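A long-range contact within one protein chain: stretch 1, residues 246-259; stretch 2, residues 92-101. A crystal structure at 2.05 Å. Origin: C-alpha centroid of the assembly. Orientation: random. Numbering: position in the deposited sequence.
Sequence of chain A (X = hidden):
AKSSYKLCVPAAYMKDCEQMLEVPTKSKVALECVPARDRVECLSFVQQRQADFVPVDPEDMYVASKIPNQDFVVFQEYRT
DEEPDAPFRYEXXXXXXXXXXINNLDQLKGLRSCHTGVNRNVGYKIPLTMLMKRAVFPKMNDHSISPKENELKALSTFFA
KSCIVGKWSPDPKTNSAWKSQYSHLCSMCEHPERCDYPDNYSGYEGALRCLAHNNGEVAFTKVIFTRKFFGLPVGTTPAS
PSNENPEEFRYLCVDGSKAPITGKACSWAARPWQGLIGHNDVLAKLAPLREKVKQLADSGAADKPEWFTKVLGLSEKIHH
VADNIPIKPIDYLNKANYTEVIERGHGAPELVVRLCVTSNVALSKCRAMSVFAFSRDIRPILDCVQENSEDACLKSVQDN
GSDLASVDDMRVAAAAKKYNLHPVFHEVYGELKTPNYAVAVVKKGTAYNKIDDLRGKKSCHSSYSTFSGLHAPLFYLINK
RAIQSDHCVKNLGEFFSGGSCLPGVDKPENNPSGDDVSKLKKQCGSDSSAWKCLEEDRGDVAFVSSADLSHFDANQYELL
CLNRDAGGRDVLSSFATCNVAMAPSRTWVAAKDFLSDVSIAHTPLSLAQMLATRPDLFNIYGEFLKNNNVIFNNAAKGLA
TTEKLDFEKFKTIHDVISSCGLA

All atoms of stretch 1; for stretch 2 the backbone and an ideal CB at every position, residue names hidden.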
ATOM      1  N   PRO A 246     -13.726  38.257   1.481  1.00 24.82           N
ATOM      2  CA  PRO A 246     -14.139  37.344   2.562  1.00 25.54           C
ATOM      3  C   PRO A 246     -15.507  37.633   3.128  1.00 30.19           C
ATOM      4  O   PRO A 246     -16.115  36.735   3.719  1.00 30.07           O
ATOM      5  CB  PRO A 246     -13.068  37.575   3.637  1.00 29.09           C
ATOM      6  CG  PRO A 246     -12.552  38.951   3.345  1.00 19.31           C
ATOM      7  CD  PRO A 246     -12.561  39.065   1.871  1.00 26.67           C
ATOM      8  N   GLU A 247     -15.974  38.882   3.028  1.00 32.58           N
ATOM      9  CA  GLU A 247     -17.278  39.244   3.571  1.00 29.99           C
ATOM     10  C   GLU A 247     -18.403  38.464   2.909  1.00 26.97           C
ATOM     11  O   GLU A 247     -19.484  38.317   3.495  1.00 25.94           O
ATOM     12  CB  GLU A 247     -17.513  40.746   3.394  1.00 34.05           C
ATOM     13  CG  GLU A 247     -16.744  41.586   4.390  1.00 46.94           C
ATOM     14  CD  GLU A 247     -16.822  43.080   4.101  1.00 47.98           C
ATOM     15  OE1 GLU A 247     -17.387  43.465   3.053  1.00 51.85           O
ATOM     16  OE2 GLU A 247     -16.319  43.862   4.933  1.00 42.97           O
ATOM     17  N   GLU A 248     -18.188  37.999   1.686  1.00 26.14           N
ATOM     18  CA  GLU A 248     -19.183  37.189   0.991  1.00 28.10           C
ATOM     19  C   GLU A 248     -19.230  35.748   1.482  1.00 21.17           C
ATOM     20  O   GLU A 248     -20.121  35.003   1.067  1.00 24.70           O
ATOM     21  CB  GLU A 248     -18.912  37.215  -0.517  1.00 32.49           C
ATOM     22  CG  GLU A 248     -19.098  38.617  -1.136  1.00 34.04           C
ATOM     23  CD  GLU A 248     -20.386  39.264  -0.658  1.00 44.69           C
ATOM     24  OE1 GLU A 248     -21.453  38.636  -0.854  1.00 47.85           O
ATOM     25  OE2 GLU A 248     -20.333  40.362  -0.048  1.00 45.67           O
ATOM     26  N   PHE A 249     -18.322  35.350   2.367  1.00 27.08           N
ATOM     27  CA  PHE A 249     -18.200  33.969   2.805  1.00 23.22           C
ATOM     28  C   PHE A 249     -18.121  33.927   4.315  1.00 25.65           C
ATOM     29  O   PHE A 249     -17.888  34.938   4.974  1.00 18.51           O
ATOM     30  CB  PHE A 249     -16.971  33.294   2.184  1.00 22.74           C
ATOM     31  CG  PHE A 249     -17.024  33.258   0.706  1.00 22.91           C
ATOM     32  CD1 PHE A 249     -16.593  34.345  -0.037  1.00 17.49           C
ATOM     33  CD2 PHE A 249     -17.574  32.174   0.056  1.00 19.93           C
ATOM     34  CE1 PHE A 249     -16.659  34.333  -1.389  1.00 20.47           C
ATOM     35  CE2 PHE A 249     -17.656  32.156  -1.309  1.00 24.41           C
ATOM     36  CZ  PHE A 249     -17.209  33.257  -2.038  1.00 23.46           C
ATOM     37  N   ARG A 250     -18.331  32.729   4.852  1.00 26.39           N
ATOM     38  CA  ARG A 250     -18.363  32.522   6.284  1.00 20.40           C
ATOM     39  C   ARG A 250     -17.895  31.107   6.600  1.00 25.02           C
ATOM     40  O   ARG A 250     -18.100  30.173   5.817  1.00 18.05           O
ATOM     41  CB  ARG A 250     -19.776  32.717   6.852  1.00 22.73           C
ATOM     42  CG  ARG A 250     -20.390  34.105   6.629  1.00 31.71           C
ATOM     43  CD  ARG A 250     -19.975  35.120   7.687  1.00 28.80           C
ATOM     44  NE  ARG A 250     -20.780  36.338   7.584  1.00 36.32           N
ATOM     45  CZ  ARG A 250     -20.583  37.308   6.696  1.00 28.45           C
ATOM     46  NH1 ARG A 250     -19.601  37.229   5.820  1.00 31.25           N
ATOM     47  NH2 ARG A 250     -21.372  38.366   6.689  1.00 32.67           N
ATOM     48  N   TYR A 251     -17.277  30.945   7.760  1.00 21.57           N
ATOM     49  CA  TYR A 251     -17.154  29.612   8.302  1.00 23.41           C
ATOM     50  C   TYR A 251     -18.520  29.212   8.825  1.00 24.20           C
ATOM     51  O   TYR A 251     -19.259  30.037   9.354  1.00 22.76           O
ATOM     52  CB  TYR A 251     -16.136  29.547   9.432  1.00 22.61           C
ATOM     53  CG  TYR A 251     -14.746  29.972   9.093  1.00 16.84           C
ATOM     54  CD1 TYR A 251     -13.974  29.275   8.184  1.00 21.70           C
ATOM     55  CD2 TYR A 251     -14.174  31.043   9.747  1.00 26.29           C
ATOM     56  CE1 TYR A 251     -12.683  29.674   7.899  1.00 23.71           C
ATOM     57  CE2 TYR A 251     -12.903  31.440   9.484  1.00 23.61           C
ATOM     58  CZ  TYR A 251     -12.152  30.761   8.562  1.00 19.00           C
ATOM     59  OH  TYR A 251     -10.870  31.190   8.321  1.00 20.29           O
ATOM     60  N   LEU A 252     -18.854  27.942   8.685  1.00 23.58           N
ATOM     61  CA  LEU A 252     -20.004  27.366   9.350  1.00 23.05           C
ATOM     62  C   LEU A 252     -19.487  26.601  10.566  1.00 32.43           C
ATOM     63  O   LEU A 252     -18.623  25.721  10.432  1.00 22.43           O
ATOM     64  CB  LEU A 252     -20.778  26.463   8.392  1.00 18.66           C
ATOM     65  CG  LEU A 252     -21.981  25.725   8.981  1.00 27.81           C
ATOM     66  CD1 LEU A 252     -23.125  26.673   9.317  1.00 23.80           C
ATOM     67  CD2 LEU A 252     -22.473  24.630   8.020  1.00 27.10           C
ATOM     68  N   CYS A 253     -19.982  26.969  11.749  1.00 24.47           N
ATOM     69  CA  CYS A 253     -19.542  26.390  13.012  1.00 19.54           C
ATOM     70  C   CYS A 253     -20.428  25.214  13.422  1.00 26.08           C
ATOM     71  O   CYS A 253     -21.566  25.076  12.963  1.00 29.42           O
ATOM     72  CB  CYS A 253     -19.531  27.463  14.099  1.00 23.06           C
ATOM     73  SG  CYS A 253     -18.712  29.010  13.596  1.00 31.51           S
ATOM     74  N   VAL A 254     -19.882  24.331  14.273  1.00 20.05           N
ATOM     75  CA  VAL A 254     -20.691  23.197  14.739  1.00 23.07           C
ATOM     76  C   VAL A 254     -21.985  23.697  15.375  1.00 22.63           C
ATOM     77  O   VAL A 254     -23.023  23.037  15.292  1.00 33.55           O
ATOM     78  CB  VAL A 254     -19.901  22.296  15.715  1.00 34.97           C
ATOM     79  CG1 VAL A 254     -20.767  21.076  16.160  1.00 43.88           C
ATOM     80  CG2 VAL A 254     -18.627  21.813  15.080  1.00 32.93           C
ATOM     81  N   ASP A 255     -21.936  24.851  16.037  1.00 34.78           N
ATOM     82  CA  ASP A 255     -23.099  25.625  16.474  1.00 38.53           C
ATOM     83  C   ASP A 255     -24.275  25.584  15.496  1.00 37.91           C
ATOM     84  O   ASP A 255     -25.445  25.669  15.892  1.00 37.30           O
ATOM     85  CB  ASP A 255     -22.643  27.086  16.658  1.00 27.33           C
ATOM     86  CG  ASP A 255     -23.076  27.681  17.961  1.00 42.78           C
ATOM     87  OD1 ASP A 255     -24.074  27.208  18.540  1.00 65.20           O
ATOM     88  OD2 ASP A 255     -22.416  28.641  18.404  1.00 54.83           O
ATOM     89  N   GLY A 256     -23.974  25.460  14.210  1.00 27.77           N
ATOM     90  CA  GLY A 256     -24.879  25.855  13.171  1.00 28.50           C
ATOM     91  C   GLY A 256     -24.799  27.324  12.836  1.00 24.07           C
ATOM     92  O   GLY A 256     -25.450  27.757  11.882  1.00 34.88           O
ATOM     93  N   SER A 257     -24.032  28.102  13.600  1.00 27.09           N
ATOM     94  CA  SER A 257     -23.869  29.528  13.380  1.00 29.21           C
ATOM     95  C   SER A 257     -22.817  29.780  12.307  1.00 27.48           C
ATOM     96  O   SER A 257     -22.092  28.883  11.888  1.00 18.97           O
ATOM     97  CB  SER A 257     -23.473  30.239  14.677  1.00 35.00           C
ATOM     98  OG  SER A 257     -22.229  29.783  15.186  1.00 33.06           O
ATOM     99  N   LYS A 258     -22.769  31.015  11.841  1.00 19.96           N
ATOM    100  CA  LYS A 258     -21.733  31.477  10.935  1.00 24.90           C
ATOM    101  C   LYS A 258     -20.783  32.379  11.706  1.00 25.16           C
ATOM    102  O   LYS A 258     -21.164  33.008  12.696  1.00 38.84           O
ATOM    103  CB  LYS A 258     -22.338  32.216   9.739  1.00 28.40           C
ATOM    104  CG  LYS A 258     -23.235  31.316   8.907  1.00 29.99           C
ATOM    105  CD  LYS A 258     -23.810  32.048   7.738  1.00 29.98           C
ATOM    106  CE  LYS A 258     -25.065  31.411   7.294  1.00 26.62           C
ATOM    107  NZ  LYS A 258     -25.837  32.284   6.344  1.00 31.82           N
ATOM    108  N   ALA A 259     -19.526  32.380  11.287  1.00 28.68           N
ATOM    109  CA  ALA A 259     -18.493  33.239  11.838  1.00 34.85           C
ATOM    110  C   ALA A 259     -17.722  33.861  10.684  1.00 31.25           C
ATOM    111  O   ALA A 259     -17.520  33.204   9.656  1.00 28.66           O
ATOM    112  CB  ALA A 259     -17.527  32.452  12.731  1.00 35.31           C
ATOM    113  N   UNK A  92      -9.447  22.212  10.468  1.00 14.76           N
ATOM    114  CA  UNK A  92     -10.424  21.882   9.447  1.00 18.93           C
ATOM    115  C   UNK A  92     -11.589  22.835   9.591  1.00 18.54           C
ATOM    116  O   UNK A  92     -12.051  23.097  10.699  1.00 16.14           O
ATOM    117  CB  UNK A  92     -10.882  20.426   9.554  1.00 18.93           C
ATOM    118  N   UNK A  93     -12.060  23.366   8.471  1.00 21.06           N
ATOM    119  CA  UNK A  93     -13.146  24.322   8.514  1.00 16.42           C
ATOM    120  C   UNK A  93     -14.162  23.955   7.455  1.00 18.57           C
ATOM    121  O   UNK A  93     -13.880  23.214   6.510  1.00 14.74           O
ATOM    122  CB  UNK A  93     -12.636  25.751   8.314  1.00 16.42           C
ATOM    123  N   UNK A  94     -15.360  24.499   7.648  1.00 16.87           N
ATOM    124  CA  UNK A  94     -16.478  24.424   6.715  1.00 19.54           C
ATOM    125  C   UNK A  94     -16.724  25.846   6.214  1.00 17.81           C
ATOM    126  O   UNK A  94     -16.926  26.760   7.022  1.00 21.37           O
ATOM    127  CB  UNK A  94     -17.727  23.828   7.368  1.00 19.54           C
ATOM    128  N   UNK A  95     -16.698  26.051   4.899  1.00 15.93           N
ATOM    129  CA  UNK A  95     -16.812  27.394   4.324  1.00 15.68           C
ATOM    130  C   UNK A  95     -18.032  27.433   3.405  1.00 15.83           C
ATOM    131  O   UNK A  95     -18.175  26.592   2.511  1.00 18.50           O
ATOM    132  CB  UNK A  95     -15.543  27.778   3.561  1.00 15.68           C
ATOM    133  N   UNK A  96     -18.897  28.426   3.621  1.00 19.53           N
ATOM    134  CA  UNK A  96     -20.144  28.603   2.887  1.00 20.49           C
ATOM    135  C   UNK A  96     -20.240  30.046   2.395  1.00 22.96           C
ATOM    136  O   UNK A  96     -19.505  30.928   2.840  1.00 19.04           O
ATOM    137  CB  UNK A  96     -21.348  28.245   3.761  1.00 20.49           C
ATOM    138  N   UNK A  97     -21.172  30.274   1.462  1.00 21.72           N
ATOM    139  CA  UNK A  97     -21.535  31.629   1.068  1.00 21.42           C
ATOM    140  C   UNK A  97     -22.296  32.268   2.211  1.00 20.46           C
ATOM    141  O   UNK A  97     -23.060  31.594   2.899  1.00 27.14           O
ATOM    142  CB  UNK A  97     -22.365  31.637  -0.217  1.00 21.42           C
ATOM    143  N   UNK A  98     -22.082  33.570   2.426  1.00 27.81           N
ATOM    144  CA  UNK A  98     -22.677  34.230   3.594  1.00 25.56           C
ATOM    145  C   UNK A  98     -24.197  34.103   3.612  1.00 26.28           C
ATOM    146  O   UNK A  98     -24.799  34.006   4.688  1.00 29.98           O
ATOM    147  CB  UNK A  98     -22.285  35.709   3.619  1.00 25.56           C
ATOM    148  N   UNK A  99     -24.826  34.104   2.444  1.00 23.15           N
ATOM    149  CA  UNK A  99     -26.274  34.045   2.309  1.00 29.65           C
ATOM    150  C   UNK A  99     -26.835  32.622   2.267  1.00 26.44           C
ATOM    151  O   UNK A  99     -28.050  32.458   2.144  1.00 23.41           O
ATOM    152  CB  UNK A  99     -26.693  34.791   1.041  1.00 29.65           C
ATOM    153  N   UNK A 100     -26.011  31.596   2.386  1.00 25.40           N
ATOM    154  CA  UNK A 100     -26.558  30.249   2.439  1.00 25.38           C
ATOM    155  C   UNK A 100     -27.550  30.134   3.594  1.00 30.52           C
ATOM    156  O   UNK A 100     -27.157  30.313   4.760  1.00 28.81           O
ATOM    157  CB  UNK A 100     -25.438  29.217   2.585  1.00 25.38           C
ATOM    158  N   UNK A 101     -28.815  29.800   3.332  1.00 28.13           N
ATOM    159  CA  UNK A 101     -29.758  29.601   4.431  1.00 27.55           C
ATOM    160  C   UNK A 101     -29.402  28.342   5.195  1.00 31.88           C
ATOM    161  O   UNK A 101     -29.640  27.224   4.724  1.00 30.92           O
ATOM    162  CB  UNK A 101     -31.195  29.521   3.912  1.00 27.55           C
TER

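Position 92 lies within a strand that begins earlier in the chain, with extended backbone angles, and its CB has nothing of stretch 1 within 5.5 Å, so this contact leaves the choice free. The deposited residue is Ala92.

At position 93 the CA-to-CB bond points toward stretch 1, and the ideal CB lies 3.8 Å from CD1 of Tyr251. An apolar side chain compact enough to sit against the ring would suit, and a beta-branched one also fits the extended backbone. It is Val93, whose CB comes 3.7 Å from CD1 of Tyr251.

Position 94 has its CB directed sideways, 3.7 Å from O of Leu252. Its backbone is already committed: N of Leu252 donates to O of 94 at 2.8 Å, while a water accepts from N of 94 (2.9 Å) and donates to O of Leu252 (2.7 Å), extending the ladder where direct pairing stops. The side chain of Leu252 favours an aliphatic partner, valine, leucine or isoleucine. Ile94 is found, with CG2 4.0 Å from CB of Leu252.

Position 95 pairs with Tyr251 without hydrogen bonds between them, and its CB lies on the same sheet face as the tyrosine side chain, 5.1 Å from CD1. A medium-sized apolar group could fill that gap. Val95 does so: CG2 is 4.0 Å from CD1 of Tyr251, and CG1 is 4.3 Å from CB of Phe249.

Position 96 pairs with Arg250 through two backbone hydrogen bonds, its N to O of Arg250 and N of Arg250 to its O, both 2.9 Å. Its CB shares a face with the Arg250 side chain and is 5.0 Å from CB of Leu252, so an aliphatic residue suits. In Val96, CG2 lies 4.3 Å from CB of Arg250 and CG1 4.3 Å from CB of Leu252.

At position 97 CB points away, yet it is 4.8 Å from CD2 of Phe249; a flat side chain could turn back to the ring, though others would be tolerated. His97 brings CD2 to 3.5 Å from CE2 of Phe249, the ring planes inclined at 39°.

Position 98 follows the strand in a turn, and its N donates to O of Glu248 at 2.8 Å. Its sideways CB is 3.8 Å from NH1 of Arg250, over one face of the guanidinium, with the carboxylate of Glu248 within reach of a long side chain. Lysine or arginine could exploit that charge. Lys98 runs out extended after chi1 p, its CD 3.4 Å from O of Glu247, and its NZ forms a long salt bridge with OE2 of Glu248 (3.7 Å).

Position 99 points away into space free of stretch 1, so polar residues are acceptable; it is Asp99.

At position 100, CB is directed sideways, 4.9 Å from NZ of Lys258. NZ of Lys258 donates to O of Lys98 (2.6 Å) and to O of 100 (2.9 Å); with main-chain oxygens satisfying the lysine, many residues would suit. The deposited Leu100 contributes its backbone O, while its side chain stays at the margin of the contact.

Position 101 points away, so many residues would suit, and a phi of -70° also admits proline, which is what is deposited, Pro101.

Stretch 2, residues 92-101: AVIVVHKDLP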
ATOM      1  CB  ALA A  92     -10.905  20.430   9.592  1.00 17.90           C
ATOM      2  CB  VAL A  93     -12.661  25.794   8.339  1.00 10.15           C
ATOM      3  CG1 VAL A  93     -11.808  26.192   9.542  1.00 23.46           C
ATOM      4  CG2 VAL A  93     -11.934  25.993   7.085  1.00 12.22           C
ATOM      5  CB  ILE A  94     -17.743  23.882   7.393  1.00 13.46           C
ATOM      6  CG1 ILE A  94     -17.472  22.592   8.182  1.00 16.33           C
ATOM      7  CG2 ILE A  94     -18.831  23.654   6.335  1.00 15.83           C
ATOM      8  CD1 ILE A  94     -18.638  22.162   9.014  1.00 24.72           C
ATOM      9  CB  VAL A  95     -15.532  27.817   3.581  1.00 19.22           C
ATOM     10  CG1 VAL A  95     -15.682  29.238   2.994  1.00 24.24           C
ATOM     11  CG2 VAL A  95     -14.258  27.743   4.520  1.00 16.59           C
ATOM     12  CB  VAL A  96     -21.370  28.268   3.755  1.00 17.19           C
ATOM     13  CG1 VAL A  96     -21.377  26.819   4.113  1.00 15.47           C
ATOM     14  CG2 VAL A  96     -21.373  29.125   5.019  1.00 18.35           C
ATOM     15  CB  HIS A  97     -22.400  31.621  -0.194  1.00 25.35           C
ATOM     16  CG  HIS A  97     -21.676  31.165  -1.423  1.00 24.25           C
ATOM     17  ND1 HIS A  97     -21.611  29.842  -1.806  1.00 26.28           N
ATOM     18  CD2 HIS A  97     -20.989  31.860  -2.360  1.00 29.99           C
ATOM     19  CE1 HIS A  97     -20.909  29.742  -2.921  1.00 22.60           C
ATOM     20  NE2 HIS A  97     -20.517  30.953  -3.276  1.00 23.30           N
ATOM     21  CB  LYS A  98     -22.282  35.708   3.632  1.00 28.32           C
ATOM     22  CG  LYS A  98     -22.897  36.578   2.563  1.00 30.29           C
ATOM     23  CD  LYS A  98     -22.839  38.053   2.989  1.00 40.62           C
ATOM     24  CE  LYS A  98     -23.270  39.005   1.880  1.00 48.04           C
ATOM     25  NZ  LYS A  98     -23.213  40.428   2.328  1.00 54.53           N
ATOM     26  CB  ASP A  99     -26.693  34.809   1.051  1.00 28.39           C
ATOM     27  CG  ASP A  99     -26.389  36.293   1.147  1.00 42.45           C
ATOM     28  OD1 ASP A  99     -26.615  36.882   2.230  1.00 39.28           O
ATOM     29  OD2 ASP A  99     -25.913  36.868   0.147  1.00 55.16           O
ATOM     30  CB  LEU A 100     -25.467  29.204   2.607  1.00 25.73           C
ATOM     31  CG  LEU A 100     -25.918  27.739   2.798  1.00 27.57           C
ATOM     32  CD1 LEU A 100     -26.356  27.080   1.503  1.00 24.98           C
ATOM     33  CD2 LEU A 100     -24.775  26.920   3.421  1.00 25.78           C
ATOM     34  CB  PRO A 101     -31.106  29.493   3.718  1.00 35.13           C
ATOM     35  CG  PRO A 101     -30.776  28.931   2.411  1.00 42.50           C
ATOM     36  CD  PRO A 101     -29.395  29.384   2.047  1.00 29.33           C
TER
HETATM   37  O   HOH W   1     -15.893  25.756  10.206  1.00 18.33           O
HETATM   38  O   HOH W   2     -21.145  40.490   4.941  1.00 34.81           O
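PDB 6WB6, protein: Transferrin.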